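Long-range contacts in putative cytosine/guanine deaminase (Unidentified, PDB 2PAJ), which catalyses the zinc-dependent hydrolytic deamination of 2-amino-4-hydroxypteridines such as isoxanthopterin, giving 2,4-dihydroxypteridines and ammonium: residues 207-215 with 397-405; 62-72 with 412-420. All blocks are in the same frame, centred on the assembly; numbering follows the deposited sequence.

Contact 1 of 2, residues 207-215 with 397-405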
loop_
_atom_site.group_PDB
_atom_site.type_symbol
_atom_site.label_atom_id
_atom_site.label_comp_id
_atom_site.label_asym_id
_atom_site.label_seq_id
_atom_site.Cartn_x
_atom_site.Cartn_y
_atom_site.Cartn_z
ATOM N N ALA A 207 3.300 17.696 1.113
ATOM C CA ALA A 207 2.383 17.724 -0.010
ATOM C C ALA A 207 2.968 17.486 -1.398
ATOM O O ALA A 207 2.210 17.382 -2.370
ATOM C CB ALA A 207 1.611 19.016 0.002
ATOM N N SER A 208 4.288 17.373 -1.518
ATOM C CA SER A 208 4.860 17.149 -2.847
ATOM C C SER A 208 4.364 15.832 -3.408
ATOM O O SER A 208 3.960 14.937 -2.662
ATOM C CB SER A 208 6.393 17.149 -2.820
ATOM O OG SER A 208 6.914 15.950 -2.295
ATOM N N PRO A 209 4.372 15.698 -4.739
ATOM C CA PRO A 209 3.904 14.443 -5.334
ATOM C C PRO A 209 4.932 13.305 -5.234
ATOM O O PRO A 209 4.813 12.281 -5.896
ATOM C CB PRO A 209 3.571 14.850 -6.767
ATOM C CG PRO A 209 4.578 15.917 -7.037
ATOM C CD PRO A 209 4.620 16.719 -5.769
ATOM N N ARG A 210 5.945 13.501 -4.402
ATOM C CA ARG A 210 6.962 12.487 -4.185
ATOM C C ARG A 210 7.403 12.570 -2.731
ATOM O O ARG A 210 8.579 12.425 -2.390
ATOM C CB ARG A 210 8.144 12.674 -5.148
ATOM C CG ARG A 210 8.784 14.041 -5.142
ATOM C CD ARG A 210 9.360 14.320 -6.508
ATOM N NE ARG A 210 10.469 13.434 -6.845
ATOM C CZ ARG A 210 10.798 13.087 -8.091
ATOM N NH1 ARG A 210 10.091 13.537 -9.127
ATOM N NH2 ARG A 210 11.863 12.318 -8.305
ATOM N N ALA A 211 6.422 12.811 -1.874
ATOM C CA ALA A 211 6.648 12.909 -0.448
ATOM C C ALA A 211 7.028 11.533 0.118
ATOM O O ALA A 211 6.564 10.509 -0.366
ATOM C CB ALA A 211 5.384 13.437 0.225
ATOM N N MET A 212 7.890 11.514 1.129
ATOM C CA MET A 212 8.289 10.269 1.765
ATOM C C MET A 212 7.377 10.013 2.952
ATOM O O MET A 212 7.445 8.961 3.590
ATOM C CB MET A 212 9.745 10.333 2.226
ATOM C CG MET A 212 10.757 10.305 1.095
ATOM S SD MET A 212 10.606 8.870 0.001
ATOM C CE MET A 212 11.170 7.557 1.075
ATOM N N ARG A 213 6.524 10.994 3.240
ATOM C CA ARG A 213 5.564 10.910 4.333
ATOM C C ARG A 213 4.244 11.566 3.979
ATOM O O ARG A 213 4.210 12.635 3.387
ATOM C CB ARG A 213 6.136 11.540 5.593
ATOM C CG ARG A 213 7.037 10.606 6.317
ATOM C CD ARG A 213 7.833 11.289 7.381
ATOM N NE ARG A 213 8.561 10.292 8.152
ATOM C CZ ARG A 213 9.294 10.558 9.224
ATOM N NH1 ARG A 213 9.410 11.811 9.653
ATOM N NH2 ARG A 213 9.878 9.564 9.887
ATOM N N ARG A 214 3.159 10.904 4.351
ATOM C CA ARG A 214 1.823 11.390 4.074
ATOM C C ARG A 214 0.852 11.022 5.171
ATOM O O ARG A 214 1.065 10.061 5.911
ATOM C CB ARG A 214 1.318 10.811 2.763
ATOM C CG ARG A 214 1.913 11.463 1.570
ATOM C CD ARG A 214 0.818 11.947 0.672
ATOM N NE ARG A 214 1.225 13.152 -0.027
ATOM C CZ ARG A 214 0.522 13.714 -0.995
ATOM N NH1 ARG A 214 -0.625 13.171 -1.377
ATOM N NH2 ARG A 214 0.969 14.814 -1.584
ATOM N N VAL A 215 -0.231 11.786 5.248
ATOM C CA VAL A 215 -1.270 11.585 6.247
ATOM C C VAL A 215 -2.628 11.726 5.583
ATOM O O VAL A 215 -2.816 12.598 4.755
ATOM C CB VAL A 215 -1.160 12.645 7.381
ATOM C CG1 VAL A 215 -2.286 12.455 8.395
ATOM C CG2 VAL A 215 0.203 12.556 8.060
ATOM N N VAL A 397 -4.039 7.544 -6.868
ATOM C CA VAL A 397 -5.172 7.453 -5.957
ATOM C C VAL A 397 -4.787 8.094 -4.622
ATOM O O VAL A 397 -5.606 8.731 -3.955
ATOM C CB VAL A 397 -5.592 5.978 -5.755
ATOM C CG1 VAL A 397 -6.442 5.833 -4.515
ATOM C CG2 VAL A 397 -6.361 5.491 -6.990
ATOM N N MET A 398 -3.524 7.946 -4.248
ATOM C CA MET A 398 -3.049 8.521 -3.005
ATOM C C MET A 398 -2.447 9.923 -3.220
ATOM O O MET A 398 -1.991 10.574 -2.278
ATOM C CB MET A 398 -2.042 7.573 -2.335
ATOM C CG MET A 398 -2.610 6.187 -2.044
ATOM S SD MET A 398 -2.015 5.375 -0.545
ATOM C CE MET A 398 -0.414 4.904 -1.033
ATOM N N GLY A 399 -2.450 10.388 -4.463
ATOM C CA GLY A 399 -1.936 11.718 -4.736
ATOM C C GLY A 399 -0.439 11.865 -4.931
ATOM O O GLY A 399 0.066 12.984 -5.068
ATOM N N LEU A 400 0.275 10.745 -4.931
ATOM C CA LEU A 400 1.715 10.757 -5.154
ATOM C C LEU A 400 1.976 10.608 -6.657
ATOM O O LEU A 400 2.455 9.572 -7.116
ATOM C CB LEU A 400 2.362 9.614 -4.384
ATOM C CG LEU A 400 2.371 9.765 -2.862
ATOM C CD1 LEU A 400 2.983 8.521 -2.251
ATOM C CD2 LEU A 400 3.163 11.007 -2.462
ATOM N N ASP A 401 1.676 11.674 -7.397
ATOM C CA ASP A 401 1.787 11.717 -8.845
ATOM C C ASP A 401 3.154 11.646 -9.516
ATOM O O ASP A 401 3.231 11.469 -10.730
ATOM C CB ASP A 401 1.024 12.935 -9.356
ATOM C CG ASP A 401 -0.405 12.959 -8.857
ATOM O OD1 ASP A 401 -0.985 11.864 -8.719
ATOM O OD2 ASP A 401 -0.953 14.054 -8.607
ATOM N N GLU A 402 4.233 11.792 -8.765
ATOM C CA GLU A 402 5.544 11.685 -9.384
ATOM C C GLU A 402 6.161 10.370 -8.937
ATOM O O GLU A 402 7.385 10.213 -8.903
ATOM C CB GLU A 402 6.428 12.870 -8.999
ATOM C CG GLU A 402 6.051 14.173 -9.720
ATOM C CD GLU A 402 7.066 15.290 -9.498
ATOM O OE1 GLU A 402 7.446 15.529 -8.329
ATOM O OE2 GLU A 402 7.485 15.933 -10.488
ATOM N N VAL A 403 5.274 9.428 -8.606
ATOM C CA VAL A 403 5.616 8.074 -8.147
ATOM C C VAL A 403 4.763 7.025 -8.899
ATOM O O VAL A 403 3.673 7.333 -9.375
ATOM C CB VAL A 403 5.346 7.928 -6.620
ATOM C CG1 VAL A 403 5.872 6.604 -6.115
ATOM C CG2 VAL A 403 5.977 9.076 -5.866
ATOM N N GLY A 404 5.273 5.800 -9.016
ATOM C CA GLY A 404 4.532 4.734 -9.679
ATOM C C GLY A 404 4.768 4.480 -11.165
ATOM O O GLY A 404 4.043 3.709 -11.787
ATOM N N LYS A 405 5.782 5.109 -11.741
ATOM C CA LYS A 405 6.062 4.941 -13.161
ATOM C C LYS A 405 7.550 4.922 -13.461
ATOM O O LYS A 405 8.298 5.770 -12.981
ATOM C CB LYS A 405 5.433 6.078 -13.947
ATOM C CG LYS A 405 4.260 5.698 -14.813
ATOM C CD LYS A 405 3.851 6.919 -15.602
ATOM C CE LYS A 405 2.852 6.623 -16.695
ATOM N NZ LYS A 405 2.739 7.836 -17.577
#
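The carbonyl oxygen of Pro-209 takes a hydrogen bond from the backbone N of Glu-402, 3.0 Å away. This joins the loop that leads into barrel strand 213-217 to the type I beta turn 400-403, which follows helix 383-398 of the amidohydrolase TIM barrel. The donor nitrogen is tilted 33° from the carbonyl plane. CG2 of Val-403 packs against the same oxygen.

The side chain of Glu-402 runs alongside the ring of Pro-209, with its CG 3.5 Å from Pro-209 CG. Its carboxylate then meets Arg-210 in a weak salt bridge, OE1 to NH1 at 3.4 Å. The guanidinium and carboxylate planes are 85° apart, so the two groups do not pair side by side. Asp-44 is the stronger partner of Arg-210, through NH2, and NH1 also bonds to the carbonyl of Gly-409.

CD2 of Leu-400 touches both Ala-211 and Arg-214. With CG anti to the carbonyl carbon (chi1 -70°), Leu-400 brings this methyl within 4.2 Å of Ala-211 CB. The same methyl lies over one face of the Arg-214 guanidinium. The carbonyl oxygen of Met-398 lies at the edge of that guanidinium, 3.1 Å from Arg-214 NH1.

Contact 2 of 2, residues 62-72 with 412-420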
loop_
_atom_site.group_PDB
_atom_site.type_symbol
_atom_site.label_atom_id
_atom_site.label_comp_id
_atom_site.label_asym_id
_atom_site.label_seq_id
_atom_site.Cartn_x
_atom_site.Cartn_y
_atom_site.Cartn_z
ATOM N N ASP A 62 24.476 -4.520 -12.627
ATOM C CA ASP A 62 24.253 -5.413 -13.762
ATOM C C ASP A 62 22.924 -6.159 -13.647
ATOM O O ASP A 62 22.792 -7.127 -12.891
ATOM C CB ASP A 62 25.410 -6.408 -13.856
ATOM C CG ASP A 62 25.320 -7.298 -15.076
ATOM O OD1 ASP A 62 25.034 -6.762 -16.167
ATOM O OD2 ASP A 62 25.539 -8.526 -14.947
ATOM N N ALA A 63 21.945 -5.699 -14.414
ATOM C CA ALA A 63 20.622 -6.299 -14.396
ATOM C C ALA A 63 20.461 -7.270 -15.542
ATOM O O ALA A 63 19.373 -7.416 -16.099
ATOM C CB ALA A 63 19.551 -5.218 -14.475
ATOM N N THR A 64 21.556 -7.925 -15.902
ATOM C CA THR A 64 21.512 -8.897 -16.976
ATOM C C THR A 64 20.582 -10.043 -16.586
ATOM O O THR A 64 20.703 -10.618 -15.496
ATOM C CB THR A 64 22.899 -9.458 -17.271
ATOM O OG1 THR A 64 23.770 -8.383 -17.621
ATOM C CG2 THR A 64 22.839 -10.444 -18.421
ATOM N N ASP A 65 19.650 -10.345 -17.492
ATOM C CA ASP A 65 18.657 -11.404 -17.328
ATOM C C ASP A 65 17.581 -11.031 -16.325
ATOM O O ASP A 65 16.707 -11.845 -16.022
ATOM C CB ASP A 65 19.309 -12.718 -16.879
ATOM C CG ASP A 65 20.291 -13.257 -17.885
ATOM O OD1 ASP A 65 19.974 -13.257 -19.092
ATOM O OD2 ASP A 65 21.376 -13.697 -17.457
ATOM N N CYS A 66 17.648 -9.811 -15.803
ATOM C CA CYS A 66 16.666 -9.365 -14.831
ATOM C C CYS A 66 15.567 -8.533 -15.451
ATOM O O CYS A 66 15.751 -7.881 -16.471
ATOM C CB CYS A 66 17.332 -8.566 -13.714
ATOM S SG CYS A 66 18.431 -9.528 -12.692
ATOM N N VAL A 67 14.415 -8.573 -14.800
ATOM C CA VAL A 67 13.239 -7.842 -15.232
ATOM C C VAL A 67 13.049 -6.652 -14.292
ATOM O O VAL A 67 13.233 -6.755 -13.075
ATOM C CB VAL A 67 11.987 -8.766 -15.199
ATOM C CG1 VAL A 67 10.755 -8.022 -15.664
ATOM C CG2 VAL A 67 12.222 -9.976 -16.082
ATOM N N ILE A 68 12.695 -5.514 -14.873
ATOM C CA ILE A 68 12.485 -4.301 -14.104
ATOM C C ILE A 68 11.005 -3.936 -14.116
ATOM O O ILE A 68 10.336 -4.031 -15.142
ATOM C CB ILE A 68 13.348 -3.134 -14.667
ATOM C CG1 ILE A 68 14.829 -3.436 -14.422
ATOM C CG2 ILE A 68 12.977 -1.824 -13.999
ATOM C CD1 ILE A 68 15.767 -2.398 -14.952
ATOM N N TYR A 69 10.513 -3.543 -12.945
ATOM C CA TYR A 69 9.123 -3.156 -12.705
ATOM C C TYR A 69 9.195 -1.909 -11.825
ATOM O O TYR A 69 10.230 -1.629 -11.212
ATOM C CB TYR A 69 8.425 -4.222 -11.846
ATOM C CG TYR A 69 7.685 -5.377 -12.510
ATOM C CD1 TYR A 69 8.219 -6.057 -13.612
ATOM C CD2 TYR A 69 6.474 -5.840 -11.969
ATOM C CE1 TYR A 69 7.571 -7.164 -14.154
ATOM C CE2 TYR A 69 5.823 -6.943 -12.499
ATOM C CZ TYR A 69 6.375 -7.602 -13.590
ATOM O OH TYR A 69 5.746 -8.714 -14.094
ATOM N N PRO A 70 8.116 -1.119 -11.776
ATOM C CA PRO A 70 8.222 0.037 -10.889
ATOM C C PRO A 70 7.863 -0.586 -9.530
ATOM O O PRO A 70 7.083 -1.539 -9.486
ATOM C CB PRO A 70 7.159 0.989 -11.430
ATOM C CG PRO A 70 6.173 0.100 -12.043
ATOM C CD PRO A 70 7.018 -0.939 -12.734
ATOM N N ALA A 71 8.454 -0.116 -8.435
ATOM C CA ALA A 71 8.151 -0.681 -7.118
ATOM C C ALA A 71 6.638 -0.638 -6.844
ATOM O O ALA A 71 5.940 0.245 -7.334
ATOM C CB ALA A 71 8.922 0.074 -6.038
ATOM N N TRP A 72 6.122 -1.589 -6.073
ATOM C CA TRP A 72 4.691 -1.614 -5.797
ATOM C C TRP A 72 4.231 -0.503 -4.860
ATOM O O TRP A 72 4.992 0.023 -4.053
ATOM C CB TRP A 72 4.266 -2.947 -5.163
ATOM C CG TRP A 72 4.598 -4.170 -5.944
ATOM C CD1 TRP A 72 5.531 -5.120 -5.631
ATOM C CD2 TRP A 72 4.050 -4.544 -7.208
ATOM N NE1 TRP A 72 5.606 -6.053 -6.630
ATOM C CE2 TRP A 72 4.706 -5.727 -7.615
ATOM C CE3 TRP A 72 3.070 -3.992 -8.049
ATOM C CZ2 TRP A 72 4.415 -6.374 -8.824
ATOM C CZ3 TRP A 72 2.780 -4.626 -9.244
ATOM C CH2 TRP A 72 3.454 -5.810 -9.624
ATOM N N ALA A 412 12.653 7.713 -8.359
ATOM C CA ALA A 412 13.348 6.448 -8.587
ATOM C C ALA A 412 12.956 5.324 -7.636
ATOM O O ALA A 412 13.730 4.959 -6.748
ATOM C CB ALA A 412 14.851 6.664 -8.525
ATOM N N ASP A 413 11.754 4.785 -7.826
ATOM C CA ASP A 413 11.267 3.665 -7.021
ATOM C C ASP A 413 11.178 2.515 -8.005
ATOM O O ASP A 413 10.189 2.374 -8.732
ATOM C CB ASP A 413 9.896 3.976 -6.437
ATOM C CG ASP A 413 9.894 5.258 -5.645
ATOM O OD1 ASP A 413 10.776 5.422 -4.768
ATOM O OD2 ASP A 413 9.013 6.103 -5.898
ATOM N N ILE A 414 12.229 1.705 -8.021
ATOM C CA ILE A 414 12.329 0.607 -8.959
ATOM C C ILE A 414 12.632 -0.735 -8.325
ATOM O O ILE A 414 13.360 -0.828 -7.342
ATOM C CB ILE A 414 13.432 0.898 -10.007
ATOM C CG1 ILE A 414 13.198 2.275 -10.617
ATOM C CG2 ILE A 414 13.425 -0.164 -11.110
ATOM C CD1 ILE A 414 14.316 2.739 -11.521
ATOM N N ALA A 415 12.061 -1.779 -8.915
ATOM C CA ALA A 415 12.289 -3.140 -8.469
ATOM C C ALA A 415 12.976 -3.912 -9.599
ATOM O O ALA A 415 12.521 -3.907 -10.741
ATOM C CB ALA A 415 10.979 -3.794 -8.100
ATOM N N VAL A 416 14.093 -4.548 -9.277
ATOM C CA VAL A 416 14.835 -5.336 -10.239
ATOM C C VAL A 416 14.785 -6.765 -9.734
ATOM O O VAL A 416 15.388 -7.084 -8.708
ATOM C CB VAL A 416 16.286 -4.858 -10.323
ATOM C CG1 VAL A 416 17.083 -5.732 -11.283
ATOM C CG2 VAL A 416 16.300 -3.418 -10.775
ATOM N N TYR A 417 14.056 -7.619 -10.448
ATOM C CA TYR A 417 13.909 -9.021 -10.049
ATOM C C TYR A 417 14.795 -10.021 -10.792
ATOM O O TYR A 417 14.931 -9.965 -12.015
ATOM C CB TYR A 417 12.455 -9.473 -10.212
ATOM C CG TYR A 417 11.421 -8.615 -9.527
ATOM C CD1 TYR A 417 10.629 -7.725 -10.265
ATOM C CD2 TYR A 417 11.197 -8.714 -8.151
ATOM C CE1 TYR A 417 9.639 -6.963 -9.650
ATOM C CE2 TYR A 417 10.210 -7.956 -7.529
ATOM C CZ TYR A 417 9.434 -7.084 -8.283
ATOM O OH TYR A 417 8.450 -6.335 -7.680
ATOM N N ARG A 418 15.401 -10.933 -10.042
ATOM C CA ARG A 418 16.218 -11.976 -10.645
ATOM C C ARG A 418 15.338 -13.232 -10.648
ATOM O O ARG A 418 14.856 -13.658 -9.597
ATOM C CB ARG A 418 17.501 -12.207 -9.836
ATOM C CG ARG A 418 18.415 -13.273 -10.427
ATOM C CD ARG A 418 19.851 -13.055 -10.009
ATOM N NE ARG A 418 20.483 -11.963 -10.746
ATOM C CZ ARG A 418 21.457 -11.211 -10.246
ATOM N NH1 ARG A 418 21.893 -11.438 -9.010
ATOM N NH2 ARG A 418 22.006 -10.249 -10.971
ATOM N N LEU A 419 15.100 -13.798 -11.831
ATOM C CA LEU A 419 14.260 -14.989 -11.954
ATOM C C LEU A 419 15.121 -16.240 -11.923
ATOM O O LEU A 419 15.079 -17.054 -12.838
ATOM C CB LEU A 419 13.478 -14.950 -13.263
ATOM C CG LEU A 419 12.727 -13.665 -13.603
ATOM C CD1 LEU A 419 12.071 -13.823 -14.956
ATOM C CD2 LEU A 419 11.683 -13.358 -12.540
ATOM N N ASP A 420 15.892 -16.394 -10.858
ATOM C CA ASP A 420 16.788 -17.530 -10.704
ATOM C C ASP A 420 16.125 -18.789 -10.127
ATOM O O ASP A 420 16.784 -19.812 -9.927
ATOM C CB ASP A 420 17.955 -17.092 -9.829
ATOM C CG ASP A 420 17.490 -16.448 -8.540
ATOM O OD1 ASP A 420 16.989 -17.174 -7.650
ATOM O OD2 ASP A 420 17.610 -15.210 -8.423
#
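An antiparallel ladder joins strand 67-70, part of the first strand of the amidohydrolase TIM barrel, to strand 414-418, which pairs in turn with strand 442-448. The hydrogen-bonded pairs are Val-67 with Tyr-417 and Tyr-69 with Ala-415. Tyr-417 N reaches Val-67 O at 2.9 Å, and Ala-415 N reaches Tyr-69 O at 2.9 Å. The ladder goes on past Pro-70, which has no N-H to give, with Ala-71 N bonded to Asp-413 O at 3.0 Å. That donor sits above the carbonyl plane, 51° out of it.

On one face, Ile-68 and Val-416 lie side by side, and CG1 of Val-416 also reaches Cys-66 CB at 3.7 Å. Met-444 of strand 442-448 continues this apolar layer.

The other face carries Tyr-69 and Tyr-417. Their rings form a T-shaped stack, with centroids 5.5 Å apart and planes at 90°. The edge of Tyr-417 is turned to the face of Tyr-69. Pro-434 touches both tyrosine side chains, and Tyr-69 OH bonds to the carbonyl of Ala-431. With CG of Tyr-417 anti to its carbonyl carbon (chi1 -53°), the ring leans over toward Trp-72, and its OH lies 3.0 Å from Trp-72 NE1.

Overall arrangement
Both segments of contact 1 fall between the two segments of contact 2 in the sequence. Helix 383-398 leads through the turn of contact 1 to strand 414-418 of contact 2. Their centres are 21 Å apart, yet they meet where Val-403 CG1 packs 3.2 Å from Asp-413 OD2. Arg-163 ties them further: NH2 makes a salt bridge to Asp-413, and NH1 takes part in a hydrogen bond to the carbonyl of Ala-211. Helix 383-398 also touches Tyr-69, Pro-70 and Trp-72. Contact 1 is the nearer to the active site. The Met-398 side chain is about 8 Å from that of His-76, a zinc ligand, and about 13 Å from the zinc ion. Contact 2 lies farther off, outside the zinc site.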